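Local structure of DNA helicase RecQ (4Q48) at residues A[104-109]-A[113-118]; A[129-134]-A[164-169]. The protein probably couples ATP hydrolysis to 3'-5' unwinding of duplex DNA as a RecQ helicase, of which this chain carries the two helicase domains, the zinc-binding region and the RQC domain. All coordinates share one frame; numbering follows the deposited sequence.

Contact 1: A[104-109]-A[113-118]; sequences REVEDA and GDLDLL
Asp114 N donates to Ala109 O over 2.9 Å, with the N-H pointing at the oxygen at 154°; of the two backbone bonds that close the end of helix 100-111, this is the one that runs between the segments. The turn is possible because Gly113 adopts a positive phi that glycine tolerates easily. Asp114 then brings its CB up to the same carbonyl while its carboxylate continues past the helix end. Beyond the turn the chain runs back beside the helix, and the contact becomes apolar. Leu115 is the pivot: with CG anti to its own carbonyl carbon (chi1 -46°) and lying against the Ala109 carbonyl, it splits its two methyls between successive levels of the helix. CD2 rests on Ala109 CB at 3.8 Å, whereas CD1 lies 4.0 Å from Val106 O, one turn earlier. Val106 then reaches further down the returning chain. Its CG1, anti to the backbone N at chi1 171°, meets Leu118 CD1 at 3.6 Å, the two side chains crossing at a slant. With alanine in place of Leu115 both methyls go, and a gap is likely to open between Ala109 CB and the turn leading into the strand, with Val106 losing part of its cover. Ala92 of the neighbouring strand touches both Val106 and Leu115, while Leu118 also packs on Ile68. Outside this apolar seam, Asp116 turns to a salt bridge with Arg90. The helix ending is a Schellman motif with Gly113 as its C' residue, and it forms the helix-to-strand connection of a beta-alpha-beta unit in which helix 100-111 links strands 91-94 and 117-120, adjacent at one edge of the parallel sheet of the first helicase domain.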
ATOM      1  N   ARG A 104     -15.811 -31.935   8.004  1.00 60.91           N
ATOM      2  CA  ARG A 104     -16.450 -32.879   7.115  1.00 58.55           C
ATOM      3  C   ARG A 104     -17.843 -32.392   6.727  1.00 56.51           C
ATOM      4  O   ARG A 104     -18.364 -32.772   5.665  1.00 58.35           O
ATOM      5  CB  ARG A 104     -16.498 -34.243   7.818  1.00 61.62           C
ATOM      6  CG  ARG A 104     -17.056 -35.413   7.046  1.00 66.02           C
ATOM      7  CD  ARG A 104     -17.003 -36.676   7.917  1.00 70.46           C
ATOM      8  NE  ARG A 104     -15.682 -36.846   8.523  1.00 71.55           N
ATOM      9  CZ  ARG A 104     -15.468 -37.232   9.781  1.00 70.86           C
ATOM     10  NH1 ARG A 104     -16.495 -37.500  10.582  1.00 70.46           N
ATOM     11  NH2 ARG A 104     -14.225 -37.347  10.241  1.00 65.42           N
ATOM     12  N   GLU A 105     -18.416 -31.484   7.521  1.00 55.16           N
ATOM     13  CA  GLU A 105     -19.778 -31.010   7.224  1.00 59.43           C
ATOM     14  C   GLU A 105     -19.813 -29.700   6.462  1.00 56.39           C
ATOM     15  O   GLU A 105     -20.820 -29.380   5.814  1.00 60.06           O
ATOM     16  CB  GLU A 105     -20.576 -30.828   8.523  1.00 60.82           C
ATOM     17  CG  GLU A 105     -20.206 -31.815   9.625  1.00 74.63           C
ATOM     18  CD  GLU A 105     -21.007 -31.626  10.905  1.00 81.05           C
ATOM     19  OE1 GLU A 105     -21.853 -32.500  11.205  1.00 84.62           O
ATOM     20  OE2 GLU A 105     -20.890 -30.540  11.529  1.00 79.81           O
ATOM     21  N   VAL A 106     -18.701 -28.978   6.468  1.00 43.95           N
ATOM     22  CA  VAL A 106     -18.581 -27.813   5.625  1.00 43.52           C
ATOM     23  C   VAL A 106     -18.311 -28.330   4.227  1.00 44.73           C
ATOM     24  O   VAL A 106     -18.838 -27.822   3.225  1.00 40.93           O
ATOM     25  CB  VAL A 106     -17.472 -26.874   6.131  1.00 44.25           C
ATOM     26  CG1 VAL A 106     -17.192 -25.757   5.143  1.00 35.81           C
ATOM     27  CG2 VAL A 106     -17.893 -26.298   7.473  1.00 43.20           C
ATOM     28  N   GLU A 107     -17.502 -29.373   4.171  1.00 44.55           N
ATOM     29  CA  GLU A 107     -17.265 -30.059   2.918  1.00 49.38           C
ATOM     30  C   GLU A 107     -18.569 -30.600   2.322  1.00 46.73           C
ATOM     31  O   GLU A 107     -18.783 -30.440   1.110  1.00 38.85           O
ATOM     32  CB  GLU A 107     -16.244 -31.172   3.110  1.00 41.28           C
ATOM     33  CG  GLU A 107     -14.853 -30.617   3.166  1.00 43.03           C
ATOM     34  CD  GLU A 107     -13.844 -31.643   3.576  1.00 47.85           C
ATOM     35  OE1 GLU A 107     -14.269 -32.741   3.992  1.00 50.79           O
ATOM     36  OE2 GLU A 107     -12.629 -31.356   3.479  1.00 45.96           O
ATOM     37  N   ASP A 108     -19.428 -31.212   3.150  1.00 40.49           N
ATOM     38  CA  ASP A 108     -20.703 -31.719   2.636  1.00 48.68           C
ATOM     39  C   ASP A 108     -21.512 -30.563   2.106  1.00 45.30           C
ATOM     40  O   ASP A 108     -22.126 -30.635   1.044  1.00 39.64           O
ATOM     41  CB  ASP A 108     -21.535 -32.434   3.714  1.00 57.86           C
ATOM     42  CG  ASP A 108     -21.252 -33.932   3.805  1.00 69.17           C
ATOM     43  OD1 ASP A 108     -20.222 -34.416   3.269  1.00 61.25           O
ATOM     44  OD2 ASP A 108     -22.082 -34.625   4.444  1.00 74.67           O
ATOM     45  N   ALA A 109     -21.456 -29.466   2.847  1.00 46.08           N
ATOM     46  CA  ALA A 109     -22.272 -28.322   2.530  1.00 42.81           C
ATOM     47  C   ALA A 109     -21.768 -27.681   1.255  1.00 42.47           C
ATOM     48  O   ALA A 109     -22.558 -27.259   0.407  1.00 42.66           O
ATOM     49  CB  ALA A 109     -22.261 -27.338   3.703  1.00 40.30           C
ATOM     50  N   GLY A 113     -23.888 -27.624  -2.789  1.00 43.37           N
ATOM     51  CA  GLY A 113     -24.205 -26.307  -3.327  1.00 42.93           C
ATOM     52  C   GLY A 113     -24.900 -25.427  -2.289  1.00 44.01           C
ATOM     53  O   GLY A 113     -25.675 -24.549  -2.616  1.00 33.47           O
ATOM     54  N   ASP A 114     -24.590 -25.670  -1.023  1.00 46.36           N
ATOM     55  CA  ASP A 114     -25.283 -25.026   0.082  1.00 47.19           C
ATOM     56  C   ASP A 114     -24.638 -23.713   0.550  1.00 47.60           C
ATOM     57  O   ASP A 114     -25.200 -22.993   1.371  1.00 50.32           O
ATOM     58  CB  ASP A 114     -25.309 -25.985   1.286  1.00 48.78           C
ATOM     59  CG  ASP A 114     -26.522 -26.880   1.313  1.00 51.34           C
ATOM     60  OD1 ASP A 114     -27.466 -26.675   0.497  1.00 48.61           O
ATOM     61  OD2 ASP A 114     -26.518 -27.782   2.193  1.00 52.97           O
ATOM     62  N   LEU A 115     -23.463 -23.388   0.028  1.00 49.09           N
ATOM     63  CA  LEU A 115     -22.766 -22.174   0.463  1.00 43.51           C
ATOM     64  C   LEU A 115     -22.732 -21.159  -0.673  1.00 44.47           C
ATOM     65  O   LEU A 115     -22.810 -21.509  -1.868  1.00 41.45           O
ATOM     66  CB  LEU A 115     -21.345 -22.494   0.922  1.00 38.14           C
ATOM     67  CG  LEU A 115     -21.283 -23.719   1.839  1.00 41.69           C
ATOM     68  CD1 LEU A 115     -19.855 -24.032   2.290  1.00 35.81           C
ATOM     69  CD2 LEU A 115     -22.209 -23.555   3.007  1.00 39.82           C
ATOM     70  N   ASP A 116     -22.696 -19.893  -0.300  1.00 41.93           N
ATOM     71  CA  ASP A 116     -22.469 -18.854  -1.275  1.00 39.47           C
ATOM     72  C   ASP A 116     -21.000 -18.490  -1.257  1.00 36.07           C
ATOM     73  O   ASP A 116     -20.407 -18.125  -2.274  1.00 34.05           O
ATOM     74  CB  ASP A 116     -23.328 -17.649  -0.965  1.00 45.14           C
ATOM     75  CG  ASP A 116     -24.777 -17.938  -1.123  1.00 46.03           C
ATOM     76  OD1 ASP A 116     -25.194 -18.177  -2.286  1.00 44.06           O
ATOM     77  OD2 ASP A 116     -25.490 -17.898  -0.094  1.00 47.18           O
ATOM     78  N   LEU A 117     -20.428 -18.573  -0.066  1.00 36.09           N
ATOM     79  CA  LEU A 117     -19.033 -18.254   0.140  1.00 36.27           C
ATOM     80  C   LEU A 117     -18.386 -19.304   1.001  1.00 35.44           C
ATOM     81  O   LEU A 117     -18.994 -19.818   1.937  1.00 38.97           O
ATOM     82  CB  LEU A 117     -18.865 -16.882   0.794  1.00 40.36           C
ATOM     83  CG  LEU A 117     -19.378 -15.724  -0.036  1.00 37.40           C
ATOM     84  CD1 LEU A 117     -19.538 -14.522   0.848  1.00 45.06           C
ATOM     85  CD2 LEU A 117     -18.440 -15.464  -1.186  1.00 35.03           C
ATOM     86  N   LEU A 118     -17.168 -19.663   0.645  1.00 32.03           N
ATOM     87  CA  LEU A 118     -16.363 -20.506   1.489  1.00 33.11           C
ATOM     88  C   LEU A 118     -15.028 -19.823   1.762  1.00 39.23           C
ATOM     89  O   LEU A 118     -14.225 -19.575   0.853  1.00 38.19           O
ATOM     90  CB  LEU A 118     -16.141 -21.864   0.853  1.00 32.19           C
ATOM     91  CG  LEU A 118     -15.267 -22.711   1.774  1.00 35.57           C
ATOM     92  CD1 LEU A 118     -16.035 -23.069   3.025  1.00 38.31           C
ATOM     93  CD2 LEU A 118     -14.786 -23.952   1.079  1.00 36.36           C
TER

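Contact 2: A[129-134]-A[164-169]; sequences RTLDLL and LSVLAE
Leu131 presents both of its methyl groups to Val166, so that a forked side chain on helix 128-135 receives a single methyl from helix 165-170. Val166 CG1 is 4.2 Å from Leu131 CD2 and 4.3 Å from Leu131 CD1, an almost even placement against the two branches. Leu131 takes this pose because CG stands anti to its carbonyl carbon (chi1 -75°), which carries the fork outward from the helix toward its neighbour. Leu167 comes in beside Val166. Its CB sets off across the line between the helices, and CD1 continues the chain away from Leu131 (chi2 -174°), while the other branch, CD2, turns to Leu131 CD2 at 4.4 Å. Leu167 CD2 also lies 4.3 Å from Val166 CG1, and the three methyls, one each from Leu131, Val166 and Leu167, form a nearly equilateral triangle. The spacing is that of ordinary van der Waals packing, and the interface is small, with 95 Å² buried in total; the nearest backbones, at Leu131 and Leu167, keep their CA atoms 8.9 Å apart. What surrounds the triangle makes it part of a larger core. Phe171 touches Leu131 and Leu134 just beyond helix 165-170, while Leu167 turns down onto Phe142 and Ile144 of strand 139-145 and onto Leu125. At the outer margin, a salt bridge between Asp132 and Arg170 ties the same two helices together by charge. As a worked case of the alpha/beta principle, neighbouring helices that follow different strands meet through a few methyls while Leu134 on one and Leu167 itself on the other pack on the sheet beneath; here both helices lie over the parallel sheet of the DEAD/DEAH-type, RecA-like helicase domain, away from the nucleotide-binding residues.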
ATOM      1  N   ARG A 129      -5.873 -33.288  -1.435  1.00 43.00           N
ATOM      2  CA  ARG A 129      -7.237 -33.720  -1.197  1.00 39.90           C
ATOM      3  C   ARG A 129      -8.239 -32.585  -1.404  1.00 48.95           C
ATOM      4  O   ARG A 129      -9.271 -32.774  -2.064  1.00 52.30           O
ATOM      5  CB  ARG A 129      -7.361 -34.303   0.204  1.00 31.85           C
ATOM      6  CG  ARG A 129      -8.701 -34.844   0.511  1.00 29.31           C
ATOM      7  CD  ARG A 129      -8.888 -34.924   1.996  1.00 37.35           C
ATOM      8  NE  ARG A 129     -10.196 -35.444   2.373  1.00 34.62           N
ATOM      9  CZ  ARG A 129     -11.149 -34.691   2.905  1.00 40.71           C
ATOM     10  NH1 ARG A 129     -10.915 -33.398   3.093  1.00 41.39           N
ATOM     11  NH2 ARG A 129     -12.328 -35.222   3.236  1.00 44.55           N
ATOM     12  N   THR A 130      -7.946 -31.408  -0.854  1.00 45.81           N
ATOM     13  CA  THR A 130      -8.885 -30.300  -0.946  1.00 47.99           C
ATOM     14  C   THR A 130      -9.118 -29.867  -2.405  1.00 43.52           C
ATOM     15  O   THR A 130     -10.243 -29.590  -2.813  1.00 41.76           O
ATOM     16  CB  THR A 130      -8.381 -29.080  -0.120  1.00 45.69           C
ATOM     17  OG1 THR A 130      -8.244 -29.456   1.250  1.00 47.11           O
ATOM     18  CG2 THR A 130      -9.343 -27.887  -0.224  1.00 35.99           C
ATOM     19  N   LEU A 131      -8.056 -29.845  -3.194  1.00 43.47           N
ATOM     20  CA  LEU A 131      -8.160 -29.425  -4.585  1.00 43.67           C
ATOM     21  C   LEU A 131      -9.034 -30.411  -5.371  1.00 46.21           C
ATOM     22  O   LEU A 131      -9.720 -30.035  -6.326  1.00 45.46           O
ATOM     23  CB  LEU A 131      -6.764 -29.299  -5.193  1.00 45.42           C
ATOM     24  CG  LEU A 131      -6.037 -28.039  -4.696  1.00 45.74           C
ATOM     25  CD1 LEU A 131      -4.551 -28.216  -4.833  1.00 49.16           C
ATOM     26  CD2 LEU A 131      -6.482 -26.759  -5.405  1.00 43.69           C
ATOM     27  N   ASP A 132      -9.035 -31.669  -4.936  1.00 46.32           N
ATOM     28  CA  ASP A 132      -9.851 -32.695  -5.570  1.00 42.29           C
ATOM     29  C   ASP A 132     -11.353 -32.447  -5.329  1.00 44.43           C
ATOM     30  O   ASP A 132     -12.144 -32.552  -6.283  1.00 44.25           O
ATOM     31  CB  ASP A 132      -9.462 -34.090  -5.044  1.00 41.47           C
ATOM     32  CG  ASP A 132      -8.206 -34.655  -5.716  1.00 40.88           C
ATOM     33  OD1 ASP A 132      -7.761 -34.110  -6.742  1.00 41.11           O
ATOM     34  OD2 ASP A 132      -7.641 -35.639  -5.197  1.00 39.55           O
ATOM     35  N   LEU A 133     -11.739 -32.105  -4.085  1.00 38.43           N
ATOM     36  CA  LEU A 133     -13.141 -31.812  -3.756  1.00 34.43           C
ATOM     37  C   LEU A 133     -13.650 -30.676  -4.614  1.00 43.30           C
ATOM     38  O   LEU A 133     -14.773 -30.714  -5.156  1.00 42.82           O
ATOM     39  CB  LEU A 133     -13.335 -31.410  -2.301  1.00 34.23           C
ATOM     40  CG  LEU A 133     -13.197 -32.386  -1.135  1.00 45.83           C
ATOM     41  CD1 LEU A 133     -13.986 -31.821   0.010  1.00 45.46           C
ATOM     42  CD2 LEU A 133     -13.680 -33.793  -1.448  1.00 46.82           C
ATOM     43  N   LEU A 134     -12.802 -29.670  -4.764  1.00 36.22           N
ATOM     44  CA  LEU A 134     -13.200 -28.488  -5.491  1.00 35.58           C
ATOM     45  C   LEU A 134     -13.568 -28.861  -6.908  1.00 39.33           C
ATOM     46  O   LEU A 134     -14.493 -28.289  -7.496  1.00 39.13           O
ATOM     47  CB  LEU A 134     -12.061 -27.472  -5.460  1.00 40.17           C
ATOM     48  CG  LEU A 134     -11.913 -26.809  -4.078  1.00 36.59           C
ATOM     49  CD1 LEU A 134     -10.596 -26.083  -3.959  1.00 35.35           C
ATOM     50  CD2 LEU A 134     -13.068 -25.846  -3.840  1.00 25.44           C
ATOM     51  N   LEU A 164      -0.053 -20.706  -4.732  1.00 62.58           N
ATOM     52  CA  LEU A 164      -1.359 -20.451  -5.337  1.00 57.84           C
ATOM     53  C   LEU A 164      -1.253 -20.271  -6.840  1.00 61.35           C
ATOM     54  O   LEU A 164      -2.246 -19.950  -7.508  1.00 61.27           O
ATOM     55  CB  LEU A 164      -1.992 -19.200  -4.728  1.00 57.92           C
ATOM     56  CG  LEU A 164      -2.421 -19.350  -3.269  1.00 57.09           C
ATOM     57  CD1 LEU A 164      -3.055 -18.081  -2.779  1.00 48.59           C
ATOM     58  CD2 LEU A 164      -3.336 -20.558  -3.054  1.00 58.17           C
ATOM     59  N   SER A 165      -0.036 -20.446  -7.354  1.00 64.00           N
ATOM     60  CA  SER A 165       0.209 -20.800  -8.746  1.00 65.39           C
ATOM     61  C   SER A 165      -0.869 -21.737  -9.247  1.00 61.24           C
ATOM     62  O   SER A 165      -1.378 -21.594 -10.358  1.00 65.69           O
ATOM     63  CB  SER A 165       1.571 -21.478  -8.903  1.00 61.65           C
ATOM     64  OG  SER A 165       2.561 -20.870  -8.091  1.00 65.94           O
ATOM     65  N   VAL A 166      -1.205 -22.691  -8.385  1.00 57.31           N
ATOM     66  CA  VAL A 166      -1.984 -23.868  -8.730  1.00 60.43           C
ATOM     67  C   VAL A 166      -3.452 -23.595  -9.099  1.00 55.11           C
ATOM     68  O   VAL A 166      -4.048 -24.371  -9.825  1.00 55.35           O
ATOM     69  CB  VAL A 166      -1.931 -24.889  -7.554  1.00 60.20           C
ATOM     70  CG1 VAL A 166      -3.028 -24.608  -6.540  1.00 58.77           C
ATOM     71  CG2 VAL A 166      -2.029 -26.313  -8.053  1.00 53.90           C
ATOM     72  N   LEU A 167      -4.034 -22.494  -8.644  1.00 55.39           N
ATOM     73  CA  LEU A 167      -5.429 -22.240  -8.982  1.00 49.51           C
ATOM     74  C   LEU A 167      -5.577 -22.082 -10.479  1.00 56.37           C
ATOM     75  O   LEU A 167      -6.497 -22.638 -11.073  1.00 62.19           O
ATOM     76  CB  LEU A 167      -5.983 -21.003  -8.280  1.00 48.63           C
ATOM     77  CG  LEU A 167      -6.060 -21.129  -6.760  1.00 49.81           C
ATOM     78  CD1 LEU A 167      -6.768 -19.914  -6.189  1.00 46.38           C
ATOM     79  CD2 LEU A 167      -6.684 -22.443  -6.283  1.00 43.25           C
ATOM     80  N   ALA A 168      -4.688 -21.313 -11.092  1.00 58.19           N
ATOM     81  CA  ALA A 168      -4.728 -21.134 -12.538  1.00 59.43           C
ATOM     82  C   ALA A 168      -4.412 -22.433 -13.302  1.00 59.77           C
ATOM     83  O   ALA A 168      -4.809 -22.583 -14.460  1.00 53.26           O
ATOM     84  CB  ALA A 168      -3.786 -20.039 -12.944  1.00 63.41           C
ATOM     85  N   GLU A 169      -3.680 -23.357 -12.680  1.00 57.19           N
ATOM     86  CA  GLU A 169      -3.400 -24.646 -13.326  1.00 56.25           C
ATOM     87  C   GLU A 169      -4.597 -25.574 -13.329  1.00 54.34           C
ATOM     88  O   GLU A 169      -5.162 -25.878 -14.368  1.00 57.41           O
ATOM     89  CB  GLU A 169      -2.237 -25.363 -12.650  1.00 58.61           C
ATOM     90  CG  GLU A 169      -0.910 -25.219 -13.369  1.00 70.22           C
ATOM     91  CD  GLU A 169       0.276 -25.310 -12.421  1.00 89.65           C
ATOM     92  OE1 GLU A 169       0.833 -24.242 -12.035  1.00 77.23           O
ATOM     93  OE2 GLU A 169       0.637 -26.456 -12.056  1.00 99.31           O
TER

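Both contacts belong to the first helicase domain, with centres about 17 Å apart. Contact 1 is only partly buried, near the sheet's edge, and joins elements consecutive in the chain; it needs a backbone bond to end its helix as well as apolar packing. Contact 2 is the more buried, joins helices from separate parts of the chain, and between its two segments is purely apolar. Helices 100-111 and 128-135 are themselves neighbours: Glu107 OE2 forms a salt bridge with Arg129 NH1 at 2.7 Å, and Glu107 CG packs on Leu133 CD1. Helix 128-135 thus lies between the two contacts, touching helix 100-111 on one hand and helix 165-170 on the other.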